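Local coordinates for SusD homolog (Bacteroides thetaiotaomicron, PDB 3SGH), which probably binds glycans at the outer membrane as a SusD-like lipoprotein and is likely to take part in their uptake by this gut bacterium, at residues A[454-459]-A[485-490]; A[272-277]-A[376-381]; A[101-106]-A[155-160]; A[218-223]-A[317-322]; A[392-397]-A[407-412]. One frame throughout, in Å; residues are numbered along the deposited sequence.

Interaction 1: residues A[454-459]-A[485-490]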
# COMPACT_ATOMS: atom_id res chain seq x y z
N GLN A 454 -7.33 11.21 -7.99
CA GLN A 454 -5.94 11.62 -8.15
C GLN A 454 -5.16 10.45 -8.69
O GLN A 454 -5.38 9.34 -8.29
CB GLN A 454 -5.35 12.10 -6.81
CG GLN A 454 -3.90 12.56 -6.95
CD GLN A 454 -3.47 13.58 -5.91
OE1 GLN A 454 -4.31 14.19 -5.21
NE2 GLN A 454 -2.13 13.80 -5.81
N ARG A 455 -4.26 10.69 -9.64
CA ARG A 455 -3.63 9.61 -10.39
C ARG A 455 -2.15 9.39 -9.96
O ARG A 455 -1.60 8.31 -10.18
CB ARG A 455 -3.77 9.87 -11.86
CG ARG A 455 -5.19 10.06 -12.32
CD ARG A 455 -6.15 8.89 -11.99
NE ARG A 455 -5.75 7.64 -12.65
CZ ARG A 455 -6.36 6.46 -12.51
NH1 ARG A 455 -7.40 6.31 -11.71
NH2 ARG A 455 -5.94 5.39 -13.19
N ARG A 456 -1.55 10.41 -9.36
CA ARG A 456 -0.16 10.40 -8.89
C ARG A 456 0.13 11.59 -7.98
O ARG A 456 -0.62 12.57 -7.97
CB ARG A 456 0.82 10.45 -10.07
CG ARG A 456 0.88 11.76 -10.82
CD ARG A 456 1.74 11.70 -12.05
NE ARG A 456 3.15 11.91 -11.70
CZ ARG A 456 3.72 13.11 -11.60
NH1 ARG A 456 3.01 14.23 -11.77
NH2 ARG A 456 5.01 13.20 -11.29
N LEU A 457 1.23 11.51 -7.25
CA LEU A 457 1.81 12.69 -6.61
C LEU A 457 2.76 13.35 -7.62
O LEU A 457 3.26 12.70 -8.52
CB LEU A 457 2.54 12.29 -5.33
CG LEU A 457 1.67 12.18 -4.07
CD1 LEU A 457 0.44 11.31 -4.26
CD2 LEU A 457 2.54 11.68 -2.90
N ARG A 458 3.03 14.64 -7.42
CA ARG A 458 3.88 15.42 -8.28
C ARG A 458 5.32 15.39 -7.78
O ARG A 458 5.58 15.04 -6.61
CB ARG A 458 3.38 16.87 -8.35
CG ARG A 458 2.06 17.02 -9.08
CD ARG A 458 1.56 18.48 -9.09
NE ARG A 458 1.12 18.85 -7.73
CZ ARG A 458 1.82 19.57 -6.86
NH1 ARG A 458 3.02 20.05 -7.18
NH2 ARG A 458 1.34 19.81 -5.65
N PHE A 459 6.23 15.78 -8.67
CA PHE A 459 7.64 15.99 -8.35
C PHE A 459 7.73 17.13 -7.29
O PHE A 459 6.85 18.01 -7.22
CB PHE A 459 8.42 16.34 -9.63
CG PHE A 459 8.37 15.26 -10.71
CD1 PHE A 459 8.43 13.92 -10.38
CD2 PHE A 459 8.34 15.62 -12.04
CE1 PHE A 459 8.47 12.94 -11.38
CE2 PHE A 459 8.38 14.67 -13.04
CZ PHE A 459 8.43 13.34 -12.73
N ASN A 485 -1.22 16.20 -10.73
CA ASN A 485 -1.93 15.19 -9.91
C ASN A 485 -2.79 14.24 -10.75
O ASN A 485 -3.10 13.13 -10.33
CB ASN A 485 -2.88 15.88 -8.91
CG ASN A 485 -2.17 16.64 -7.81
OD1 ASN A 485 -0.91 16.72 -7.77
ND2 ASN A 485 -2.96 17.24 -6.92
N GLY A 486 -3.23 14.70 -11.92
CA GLY A 486 -4.15 13.93 -12.75
C GLY A 486 -3.50 13.12 -13.89
O GLY A 486 -4.21 12.44 -14.66
N THR A 487 -2.17 13.21 -14.00
CA THR A 487 -1.38 12.46 -14.95
C THR A 487 -1.18 11.02 -14.50
O THR A 487 -0.82 10.77 -13.38
CB THR A 487 -0.01 13.13 -15.20
OG1 THR A 487 -0.23 14.37 -15.89
CG2 THR A 487 0.91 12.30 -16.08
N ASP A 488 -1.44 10.10 -15.43
CA ASP A 488 -1.29 8.69 -15.17
C ASP A 488 0.16 8.22 -15.19
O ASP A 488 0.98 8.64 -16.00
CB ASP A 488 -2.15 7.88 -16.14
CG ASP A 488 -3.58 7.64 -15.61
OD1 ASP A 488 -3.75 7.17 -14.45
OD2 ASP A 488 -4.54 7.95 -16.38
N LEU A 489 0.43 7.32 -14.25
CA LEU A 489 1.66 6.56 -14.24
C LEU A 489 1.73 5.48 -15.34
O LEU A 489 0.73 5.07 -15.91
CB LEU A 489 1.85 5.95 -12.86
CG LEU A 489 1.97 6.99 -11.74
CD1 LEU A 489 2.32 6.35 -10.41
CD2 LEU A 489 3.02 8.09 -12.08
N TRP A 490 2.94 4.98 -15.56
CA TRP A 490 3.26 4.16 -16.73
C TRP A 490 2.44 2.84 -16.71
O TRP A 490 1.98 2.34 -17.75
CB TRP A 490 4.76 3.88 -16.69
CG TRP A 490 5.29 2.87 -17.60
CD1 TRP A 490 5.43 2.98 -18.97
CD2 TRP A 490 5.90 1.63 -17.24
NE1 TRP A 490 6.06 1.84 -19.46
CE2 TRP A 490 6.33 1.01 -18.41
CE3 TRP A 490 6.10 0.98 -16.03
CZ2 TRP A 490 6.95 -0.26 -18.41
CZ3 TRP A 490 6.71 -0.28 -16.03
CH2 TRP A 490 7.11 -0.87 -17.21
O HOH W 1 -0.50 16.12 -4.95
O HOH W 2 -1.73 6.69 -12.48
O HOH W 3 -1.64 19.41 -5.36

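Interaction 2: residues A[272-277]-A[376-381]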
# COMPACT_ATOMS: atom_id res chain seq x y z
N THR A 272 -13.17 0.06 15.77
CA THR A 272 -14.02 0.19 16.94
C THR A 272 -15.39 0.66 16.51
O THR A 272 -15.48 1.40 15.52
CB THR A 272 -13.44 1.20 17.94
OG1 THR A 272 -13.34 2.50 17.32
CG2 THR A 272 -12.09 0.75 18.39
N PRO A 273 -16.44 0.25 17.21
CA PRO A 273 -17.78 0.78 16.99
C PRO A 273 -17.80 2.29 17.25
O PRO A 273 -17.09 2.77 18.14
CB PRO A 273 -18.61 0.07 18.08
CG PRO A 273 -17.95 -1.23 18.20
CD PRO A 273 -16.47 -0.92 18.10
N GLN A 274 -18.61 3.01 16.47
CA GLN A 274 -18.83 4.44 16.70
C GLN A 274 -19.48 4.64 18.05
O GLN A 274 -20.27 3.81 18.49
CB GLN A 274 -19.64 5.08 15.59
CG GLN A 274 -21.07 4.62 15.46
CD GLN A 274 -22.04 5.35 16.39
OE1 GLN A 274 -21.78 6.50 16.84
NE2 GLN A 274 -23.19 4.72 16.62
N THR A 275 -19.14 5.74 18.71
CA THR A 275 -19.72 6.05 20.02
C THR A 275 -20.39 7.44 20.04
O THR A 275 -20.72 7.97 21.12
CB THR A 275 -18.65 5.99 21.12
OG1 THR A 275 -17.63 6.96 20.81
CG2 THR A 275 -18.07 4.55 21.25
N GLN A 276 -20.59 8.00 18.86
CA GLN A 276 -21.26 9.31 18.74
C GLN A 276 -22.71 9.22 19.19
O GLN A 276 -23.23 10.15 19.84
CB GLN A 276 -21.18 9.82 17.30
CG GLN A 276 -21.79 11.20 17.09
CD GLN A 276 -21.12 12.29 17.96
OE1 GLN A 276 -19.89 12.29 18.18
NE2 GLN A 276 -21.94 13.24 18.45
N THR A 277 -23.37 8.12 18.82
CA THR A 277 -24.75 7.87 19.18
C THR A 277 -24.87 6.56 19.92
O THR A 277 -23.90 5.80 19.97
CB THR A 277 -25.67 7.81 17.93
OG1 THR A 277 -25.54 6.53 17.29
CG2 THR A 277 -25.34 8.91 16.93
N ASP A 376 -24.23 8.79 6.49
CA ASP A 376 -23.65 9.55 7.56
C ASP A 376 -24.74 10.28 8.32
O ASP A 376 -25.10 11.42 7.99
CB ASP A 376 -22.61 10.51 7.03
CG ASP A 376 -21.84 11.22 8.16
OD1 ASP A 376 -22.21 11.04 9.37
OD2 ASP A 376 -20.88 11.98 7.84
N ASN A 377 -25.29 9.58 9.32
CA ASN A 377 -26.38 10.07 10.13
C ASN A 377 -25.95 10.41 11.55
O ASN A 377 -26.77 10.85 12.34
CB ASN A 377 -27.47 8.99 10.23
CG ASN A 377 -28.18 8.78 8.94
OD1 ASN A 377 -28.36 9.74 8.14
ND2 ASN A 377 -28.52 7.53 8.66
N LEU A 378 -24.68 10.19 11.88
CA LEU A 378 -24.26 10.33 13.28
C LEU A 378 -24.28 11.79 13.73
O LEU A 378 -24.60 12.08 14.90
CB LEU A 378 -22.85 9.72 13.48
CG LEU A 378 -22.68 8.23 13.15
CD1 LEU A 378 -21.27 7.82 13.57
CD2 LEU A 378 -23.77 7.36 13.82
N ILE A 379 -23.90 12.67 12.83
CA ILE A 379 -23.89 14.12 13.06
C ILE A 379 -24.93 14.70 12.09
O ILE A 379 -25.01 14.30 10.93
CB ILE A 379 -22.49 14.74 12.75
CG1 ILE A 379 -21.38 14.19 13.68
CG2 ILE A 379 -22.53 16.28 12.81
CD1 ILE A 379 -21.36 14.78 15.07
N ALA A 380 -25.72 15.66 12.57
CA ALA A 380 -26.77 16.26 11.77
C ALA A 380 -26.19 17.04 10.59
O ALA A 380 -25.10 17.64 10.65
CB ALA A 380 -27.67 17.19 12.64
N GLY A 381 -26.93 17.05 9.50
CA GLY A 381 -26.54 17.84 8.34
C GLY A 381 -25.40 17.21 7.53
O GLY A 381 -24.72 17.91 6.79
O HOH W 4 -24.75 13.30 17.15

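Interaction 3: residues A[101-106]-A[155-160]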
# COMPACT_ATOMS: atom_id res chain seq x y z
N ILE A 101 23.94 -8.41 4.54
CA ILE A 101 23.62 -7.04 4.96
C ILE A 101 23.45 -6.20 3.69
O ILE A 101 22.54 -5.38 3.63
CB ILE A 101 24.67 -6.43 5.93
CG1 ILE A 101 24.78 -7.33 7.18
CG2 ILE A 101 24.35 -4.98 6.28
CD1 ILE A 101 23.44 -7.66 7.89
N TYR A 102 24.26 -6.45 2.65
CA TYR A 102 24.08 -5.76 1.39
C TYR A 102 22.77 -6.17 0.74
O TYR A 102 22.05 -5.31 0.21
CB TYR A 102 25.24 -6.03 0.45
CG TYR A 102 25.08 -5.37 -0.87
CD1 TYR A 102 25.05 -3.98 -0.97
CD2 TYR A 102 24.99 -6.12 -2.05
CE1 TYR A 102 24.91 -3.36 -2.20
CE2 TYR A 102 24.86 -5.49 -3.29
CZ TYR A 102 24.84 -4.10 -3.34
OH TYR A 102 24.72 -3.45 -4.57
N ALA A 103 22.46 -7.47 0.73
CA ALA A 103 21.20 -7.97 0.21
C ALA A 103 20.04 -7.25 0.90
O ALA A 103 19.09 -6.81 0.25
CB ALA A 103 21.10 -9.46 0.43
N MSE A 104 20.09 -7.14 2.24
CA MSE A 104 19.01 -6.46 2.96
C MSE A 104 18.92 -4.98 2.62
O MSE A 104 17.83 -4.42 2.62
CB MSE A 104 19.13 -6.68 4.47
CG MSE A 104 18.89 -8.12 4.87
SE MSE A 104 17.15 -8.74 4.51
CE MSE A 104 16.16 -7.13 5.08
N ALA A 105 20.06 -4.34 2.35
CA ALA A 105 20.06 -2.92 1.97
C ALA A 105 19.42 -2.75 0.59
O ALA A 105 18.63 -1.86 0.38
CB ALA A 105 21.49 -2.35 2.01
N GLN A 106 19.70 -3.68 -0.31
CA GLN A 106 19.09 -3.69 -1.64
C GLN A 106 17.58 -3.90 -1.57
O GLN A 106 16.81 -3.18 -2.22
CB GLN A 106 19.69 -4.82 -2.46
CG GLN A 106 21.04 -4.51 -3.01
CD GLN A 106 21.46 -5.51 -4.07
OE1 GLN A 106 21.46 -6.71 -3.83
NE2 GLN A 106 21.76 -5.00 -5.25
N ILE A 155 17.72 -11.64 -3.71
CA ILE A 155 17.15 -12.98 -3.64
C ILE A 155 18.24 -14.05 -3.76
O ILE A 155 18.21 -15.02 -2.99
CB ILE A 155 16.00 -13.20 -4.70
CG1 ILE A 155 14.78 -12.39 -4.28
CG2 ILE A 155 15.70 -14.67 -4.86
CD1 ILE A 155 13.68 -12.22 -5.36
N THR A 156 19.21 -13.86 -4.64
CA THR A 156 20.24 -14.89 -4.81
C THR A 156 21.06 -15.03 -3.54
O THR A 156 21.37 -16.13 -3.10
CB THR A 156 21.17 -14.55 -5.95
OG1 THR A 156 20.40 -14.49 -7.16
CG2 THR A 156 22.26 -15.64 -6.11
N ILE A 157 21.36 -13.89 -2.93
CA ILE A 157 22.14 -13.87 -1.68
C ILE A 157 21.38 -14.47 -0.53
O ILE A 157 21.92 -15.29 0.21
CB ILE A 157 22.54 -12.44 -1.28
CG1 ILE A 157 23.54 -11.91 -2.29
CG2 ILE A 157 23.22 -12.44 0.11
CD1 ILE A 157 23.78 -10.44 -2.19
N LEU A 158 20.12 -14.06 -0.36
CA LEU A 158 19.29 -14.56 0.74
C LEU A 158 19.04 -16.08 0.62
O LEU A 158 19.00 -16.78 1.64
CB LEU A 158 17.96 -13.82 0.81
CG LEU A 158 18.03 -12.34 1.20
CD1 LEU A 158 16.70 -11.62 0.94
CD2 LEU A 158 18.53 -12.20 2.69
N LYS A 159 18.87 -16.58 -0.61
CA LYS A 159 18.58 -18.00 -0.84
C LYS A 159 19.72 -18.88 -0.38
O LYS A 159 19.50 -19.90 0.26
CB LYS A 159 18.26 -18.28 -2.31
CG LYS A 159 17.78 -19.70 -2.59
CD LYS A 159 17.42 -19.95 -4.08
CE LYS A 159 17.33 -21.48 -4.40
NZ LYS A 159 17.67 -21.69 -5.88
N SER A 160 20.94 -18.47 -0.70
CA SER A 160 22.10 -19.16 -0.22
C SER A 160 22.25 -19.06 1.30
O SER A 160 22.48 -20.08 2.00
CB SER A 160 23.34 -18.58 -0.91
OG SER A 160 24.47 -19.22 -0.40

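Interaction 4: residues A[218-223]-A[317-322]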
# COMPACT_ATOMS: atom_id res chain seq x y z
N GLY A 218 9.46 -18.90 -4.15
CA GLY A 218 8.70 -19.24 -2.97
C GLY A 218 8.14 -17.99 -2.31
O GLY A 218 8.90 -17.19 -1.75
N VAL A 219 6.83 -17.84 -2.34
CA VAL A 219 6.19 -16.67 -1.72
C VAL A 219 5.68 -17.06 -0.33
O VAL A 219 5.78 -18.23 0.10
CB VAL A 219 5.05 -16.11 -2.62
CG1 VAL A 219 5.61 -15.55 -3.95
CG2 VAL A 219 3.99 -17.21 -2.90
N MSE A 220 5.12 -16.09 0.39
CA MSE A 220 4.54 -16.37 1.71
C MSE A 220 3.39 -17.37 1.57
O MSE A 220 2.61 -17.32 0.60
CB MSE A 220 4.02 -15.11 2.38
CG MSE A 220 5.06 -14.09 2.70
SE MSE A 220 4.22 -12.56 3.51
CE MSE A 220 5.88 -11.58 3.73
N GLU A 221 3.29 -18.30 2.52
CA GLU A 221 2.28 -19.37 2.47
C GLU A 221 1.43 -19.51 3.73
O GLU A 221 0.32 -20.00 3.64
CB GLU A 221 2.93 -20.71 2.20
CG GLU A 221 3.58 -20.78 0.84
CD GLU A 221 2.59 -20.91 -0.31
OE1 GLU A 221 1.36 -20.76 -0.10
OE2 GLU A 221 3.06 -21.20 -1.45
N SER A 222 1.92 -19.00 4.86
CA SER A 222 1.20 -19.12 6.13
C SER A 222 1.34 -17.85 6.95
O SER A 222 2.24 -17.02 6.71
CB SER A 222 1.75 -20.29 6.93
OG SER A 222 3.09 -20.06 7.31
N VAL A 223 0.45 -17.70 7.93
CA VAL A 223 0.43 -16.47 8.76
C VAL A 223 1.75 -16.19 9.48
O VAL A 223 2.09 -15.03 9.70
CB VAL A 223 -0.77 -16.41 9.74
CG1 VAL A 223 -2.08 -16.35 8.97
CG2 VAL A 223 -0.76 -17.59 10.72
N MSE A 317 3.59 -6.70 5.42
CA MSE A 317 3.06 -7.48 4.34
C MSE A 317 2.52 -8.78 4.87
O MSE A 317 3.21 -9.45 5.65
CB MSE A 317 4.19 -7.75 3.34
CG MSE A 317 3.74 -8.58 2.14
SE MSE A 317 5.33 -9.06 1.02
CE MSE A 317 5.52 -7.36 0.33
N TYR A 318 1.32 -9.14 4.45
CA TYR A 318 0.63 -10.31 4.97
C TYR A 318 0.69 -11.48 4.03
O TYR A 318 0.67 -11.32 2.81
CB TYR A 318 -0.84 -9.99 5.18
CG TYR A 318 -1.19 -8.93 6.20
CD1 TYR A 318 -0.90 -9.07 7.53
CD2 TYR A 318 -1.79 -7.76 5.81
CE1 TYR A 318 -1.25 -8.13 8.46
CE2 TYR A 318 -2.17 -6.81 6.76
CZ TYR A 318 -1.92 -7.01 8.07
OH TYR A 318 -2.33 -6.02 8.98
N ALA A 319 0.71 -12.69 4.61
CA ALA A 319 0.73 -13.91 3.81
C ALA A 319 -0.47 -13.95 2.83
O ALA A 319 -0.34 -14.46 1.70
CB ALA A 319 0.77 -15.16 4.70
N ALA A 320 -1.62 -13.41 3.27
CA ALA A 320 -2.82 -13.36 2.41
C ALA A 320 -2.55 -12.69 1.06
O ALA A 320 -3.11 -13.10 0.04
CB ALA A 320 -4.01 -12.66 3.16
N GLU A 321 -1.69 -11.66 1.04
CA GLU A 321 -1.42 -10.93 -0.20
C GLU A 321 -0.81 -11.85 -1.25
O GLU A 321 -1.15 -11.74 -2.43
CB GLU A 321 -0.50 -9.73 0.04
CG GLU A 321 -0.40 -8.84 -1.18
CD GLU A 321 0.52 -7.62 -1.02
OE1 GLU A 321 0.95 -7.33 0.11
OE2 GLU A 321 0.73 -6.92 -2.05
N ALA A 322 0.08 -12.76 -0.82
CA ALA A 322 0.70 -13.71 -1.77
C ALA A 322 -0.32 -14.62 -2.43
O ALA A 322 -0.18 -14.99 -3.63
CB ALA A 322 1.81 -14.54 -1.11
O HOH W 5 -0.06 -17.08 0.63

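Interaction 5: residues A[392-397]-A[407-412]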
# COMPACT_ATOMS: atom_id res chain seq x y z
N SER A 392 -21.37 -4.54 -6.67
CA SER A 392 -22.40 -5.50 -6.30
C SER A 392 -21.79 -6.87 -6.09
O SER A 392 -22.54 -7.89 -6.02
CB SER A 392 -23.45 -5.55 -7.39
OG SER A 392 -22.86 -5.69 -8.69
N ILE A 393 -20.46 -6.92 -5.98
CA ILE A 393 -19.73 -8.19 -5.98
C ILE A 393 -19.99 -8.98 -4.69
O ILE A 393 -19.87 -8.46 -3.58
CB ILE A 393 -18.20 -7.99 -6.29
CG1 ILE A 393 -17.57 -9.23 -6.94
CG2 ILE A 393 -17.42 -7.53 -5.07
CD1 ILE A 393 -18.11 -9.57 -8.40
N THR A 394 -20.32 -10.25 -4.85
CA THR A 394 -20.59 -11.12 -3.73
C THR A 394 -19.35 -11.93 -3.38
O THR A 394 -18.39 -11.96 -4.14
CB THR A 394 -21.77 -12.08 -4.08
OG1 THR A 394 -21.46 -12.81 -5.27
CG2 THR A 394 -23.06 -11.28 -4.28
N ILE A 395 -19.38 -12.61 -2.24
CA ILE A 395 -18.19 -13.29 -1.73
C ILE A 395 -17.91 -14.66 -2.33
O ILE A 395 -16.78 -14.95 -2.76
CB ILE A 395 -18.30 -13.47 -0.21
CG1 ILE A 395 -18.46 -12.10 0.52
CG2 ILE A 395 -17.06 -14.28 0.36
CD1 ILE A 395 -19.18 -12.22 1.85
N LYS A 396 -18.93 -15.52 -2.35
CA LYS A 396 -18.75 -16.91 -2.83
C LYS A 396 -18.20 -16.93 -4.24
O LYS A 396 -18.70 -16.25 -5.13
CB LYS A 396 -20.07 -17.69 -2.81
CG LYS A 396 -19.98 -19.17 -3.23
CD LYS A 396 -21.20 -19.57 -4.06
CE LYS A 396 -21.53 -21.07 -3.98
NZ LYS A 396 -20.35 -21.97 -4.20
N TRP A 397 -17.17 -17.74 -4.43
CA TRP A 397 -16.56 -17.93 -5.74
C TRP A 397 -17.56 -18.57 -6.71
O TRP A 397 -18.27 -19.51 -6.35
CB TRP A 397 -15.33 -18.80 -5.66
CG TRP A 397 -14.61 -18.79 -6.97
CD1 TRP A 397 -14.71 -19.70 -7.97
CD2 TRP A 397 -13.74 -17.77 -7.44
NE1 TRP A 397 -13.93 -19.32 -9.03
CE2 TRP A 397 -13.33 -18.13 -8.72
CE3 TRP A 397 -13.25 -16.58 -6.89
CZ2 TRP A 397 -12.47 -17.35 -9.46
CZ3 TRP A 397 -12.40 -15.82 -7.62
CH2 TRP A 397 -12.02 -16.19 -8.89
N LEU A 407 -12.27 -10.91 -11.46
CA LEU A 407 -11.19 -10.00 -11.05
C LEU A 407 -11.63 -9.11 -9.90
O LEU A 407 -10.88 -8.93 -8.92
CB LEU A 407 -10.74 -9.19 -12.24
CG LEU A 407 -9.52 -8.29 -12.02
CD1 LEU A 407 -8.32 -9.08 -11.56
CD2 LEU A 407 -9.19 -7.43 -13.29
N GLU A 408 -12.84 -8.55 -10.00
CA GLU A 408 -13.33 -7.66 -8.95
C GLU A 408 -13.47 -8.42 -7.63
O GLU A 408 -13.14 -7.89 -6.56
CB GLU A 408 -14.66 -7.02 -9.32
CG GLU A 408 -15.15 -6.04 -8.25
CD GLU A 408 -16.40 -5.27 -8.57
OE1 GLU A 408 -17.07 -5.53 -9.60
OE2 GLU A 408 -16.69 -4.33 -7.75
N ARG A 409 -13.91 -9.67 -7.71
CA ARG A 409 -14.01 -10.51 -6.55
C ARG A 409 -12.66 -10.72 -5.87
O ARG A 409 -12.51 -10.48 -4.66
CB ARG A 409 -14.62 -11.86 -6.94
CG ARG A 409 -14.81 -12.80 -5.77
CD ARG A 409 -15.74 -13.95 -6.12
NE ARG A 409 -17.13 -13.49 -6.19
CZ ARG A 409 -17.91 -13.42 -7.27
NH1 ARG A 409 -17.51 -13.85 -8.47
NH2 ARG A 409 -19.14 -12.96 -7.13
N VAL A 410 -11.66 -11.15 -6.66
CA VAL A 410 -10.30 -11.30 -6.14
C VAL A 410 -9.77 -10.00 -5.49
O VAL A 410 -9.29 -9.98 -4.36
CB VAL A 410 -9.37 -11.84 -7.23
CG1 VAL A 410 -7.89 -11.71 -6.87
CG2 VAL A 410 -9.76 -13.31 -7.57
N LEU A 411 -9.80 -8.90 -6.24
CA LEU A 411 -9.24 -7.65 -5.76
C LEU A 411 -10.01 -6.99 -4.62
O LEU A 411 -9.40 -6.33 -3.77
CB LEU A 411 -9.05 -6.67 -6.92
CG LEU A 411 -8.09 -7.20 -7.95
CD1 LEU A 411 -7.88 -6.14 -9.03
CD2 LEU A 411 -6.77 -7.60 -7.29
N THR A 412 -11.31 -7.19 -4.55
CA THR A 412 -12.09 -6.72 -3.38
C THR A 412 -11.70 -7.45 -2.09
O THR A 412 -11.46 -6.80 -1.04
CB THR A 412 -13.61 -6.80 -3.65
OG1 THR A 412 -13.90 -6.02 -4.81
CG2 THR A 412 -14.42 -6.24 -2.44
O HOH W 6 -19.80 -5.33 -9.06

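Interaction 1: residues A[454-459]-A[485-490]
The carboxamide of Gln454 stacks on that of Asn485, the two planes only 10° apart and NE2 of Gln454 3.5 Å from CG of Asn485. CG of Gln454 stands anti to its backbone N (chi1 -179°), and an N-H of NE2 turns back to the carbonyl O of Arg456, which holds the flat group over its partner; a water joins the same NE2 to Asn485 OD1. Asn485 OD1 also accepts from NE of Arg458 at 2.9 Å. The backbone O of Asn485 takes two N-H groups, one from Arg455 N at 2.8 Å and a longer one from Arg456 N. Farther along, Arg455 meets Asp488 side-on: NE and NH2 both reach OD1 in the guanidinium plane, NE at 2.7 Å, with the carboxylate turned 86° to it. Asp488 OD2 is engaged by Arg452, so the acid bridges two arginines. Arg456 lays CB and CD against CD2 of Leu489, and its guanidinium forms a salt bridge with Asp483 and a hydrogen bond to Gln120 O. This pair of largely buried loop segments, one ahead of helix 461-466 and the other following helix 468-477, packs against helix 424-432 through Arg455 and Leu489, while Leu457 touches helix 100-120.

Interaction 2: residues A[272-277]-A[376-381]
This is a small contact between two surface loops at the periphery of the chain, made by van der Waals contact, with one bridging water and no direct hydrogen bond. Leu378 carries it. Both its methyls lie against the same side of the Gln274 carboxamide, Leu378 CD1 3.6 Å from OE1 and CD2 3.7 Å from CD, and CD2 also meets the methyl CG2 of Thr277 at 3.8 Å. Gln274 is folded back over its own loop, CG lying between the backbone N and the carbonyl carbon (chi1 66°). There OE1 accepts from Thr277 N in the carbonyl plane, on a lone pair, at 3.0 Å, while NE2 donates to Thr277 OG1 and to the carbonyl O of Gly280. Replacing Gln274 by an alanine would probably leave Thr277 N without its acceptor and open a gap beside the Leu378 methyls. Gln276 has CG 4.0 Å from Leu378 CB, and its side chain crosses that of Ile379 at about a right angle, with CD and NE2 against CD1; OE1 is held by Asn300. A water accepts from Gln276 NE2 and donates to Leu378 O at 2.6 Å. The polar groups of Gln274 chiefly shape their own loop, which is consistent with Leu378 resting on a side chain already fixed there.

Interaction 3: residues A[101-106]-A[155-160]
The phenol ring of Tyr102 has CG of Gln106 over one face, 3.8 Å above its plane and offset toward the rim, while CD1 of Ile157 comes up at the edge, near the ring plane, 4.5 Å from CD2. The ring lies at one flank of a helix-helix contact in the alpha-alpha superhelix of this SusD-like protein, between helices 100-120 and 140-162. The short segments cross with 136° between their directions, and their axes approach to 8.9 Å. Ala103 lies at the middle: its methyl points at the opposing helix and meets Ile157 CG2 at 3.7 Å, with CB of the same isoleucine equally near. So small a side chain allows the two backbones to come close, the CA atoms of Ala103 and Ile157 being 6.3 Å apart. The hydroxyl of Tyr102 is hydrogen-bonded to Glu92, which ties the ring to helix 87-95. On the other flank Met104, a selenomethionine, also touches Trp184 of helix 181-198 and Leu21 of helix 17-24, so the contact continues into neighbouring helices. The Met104 chain, bent at chi2 (-64°) and chi3, crosses Leu158 at about a right angle, and its selenium lies 4.1 Å from CD2 of that leucine.

Interaction 4: residues A[218-223]-A[317-322]
Met317, the last residue of strand 314-317, places its selenium 3.7 Å from the terminal methyl CE of Met220; both are selenomethionines, and their side chains cross obliquely. Met220 is extended beyond CG (chi2 179°), a shape that carries it past the backbone of Tyr318, whose carbonyl carbon lies 3.7 Å from SE. Tyr318 takes part through its backbone; its hydroxyl bonds to the carbonyl O of Tyr419. Next comes Ala319. Its backbone N lies 3.7 Å from SE of Met220 and is hydrogen-bonded to Ser226 OG, while its methyl packs 4.0 Å from Met220 CB. One water donates to both Met220 O and Ala319 O, at 2.7 Å and 2.8 Å, and so links the two segments through a pair of backbone acceptors. Farther on, Ala322 of helix 319-331 offers its methyl to CG2 of Val219 at 3.9 Å and to Met220 O at 3.4 Å. Met220 also touches Phe187 on helix 181-198, so its side chain is in contact with both that helix and the beginning of segment 317-322. Small alanines let the loop leaving helix 204-217 lie close against helix 319-331, within the alpha-alpha superhelix characteristic of SusD-like proteins.

Interaction 5: residues A[392-397]-A[407-412]
Arg409 and Thr394 lie side by side, pointing the same way, and the guanidinium grips the threonine with two nitrogens: Arg409 NE donates to Thr394 O at 2.9 Å, NH2 to OG1 at 3.0 Å. The first bond is fairly straight (155°) and lies close to the guanidinium plane, although NE sits above the plane of the carbonyl. CG of Arg409 is anti to its backbone N (chi1 -178°), and the bend at chi3 sets NE toward Thr394 O. CD1 of Ile393 lies over one face of the guanidinium, 3.7 Å above it and offset toward the rim; the carbonyl O of Lys396 lies over the opposite face. The indole of Trp397 is inclined 74° to the guanidinium, with CE3 3.7 Å from Arg409 CD, and its rim atom CZ3 meets CG2 of Val410 at 3.6 Å. CD of Glu408 lies against Ile393 CB, and its carboxylate is held by Ser391 and Arg436. An alanine in place of Arg409 would probably leave Thr394 O and OG1 without the donors NE and NH2 and deprive Ile393 CD1 and the indole of a surface to pack on. With only a weak, long ion pair to Glu398, the buried guanidinium probably has its positive charge stabilised by carbonyl and hydroxyl dipoles, fastening the loop to helix 403-417.

From the N terminus, interaction 3 closes first, joining helix 100-120 to helix 140-162. Interaction 4 opens next at 218-223 and closes at 317-322, joining the loop after helix 204-217 to helix 319-331; interaction 2, between two surface loops, opens inside that span at 272-277 and closes beyond it at 376-381, so the two cross. Interaction 5 then closes a short loop onto helix 403-417, and interaction 1 ends the series, tying loops around helices 461-466 and 468-477. None nests within another and none touch. Interaction 4 has its nearest atoms about 8 Å from those of both interaction 3 and interaction 5, whereas the centres of interactions 2 and 3 lie about 49 Å apart.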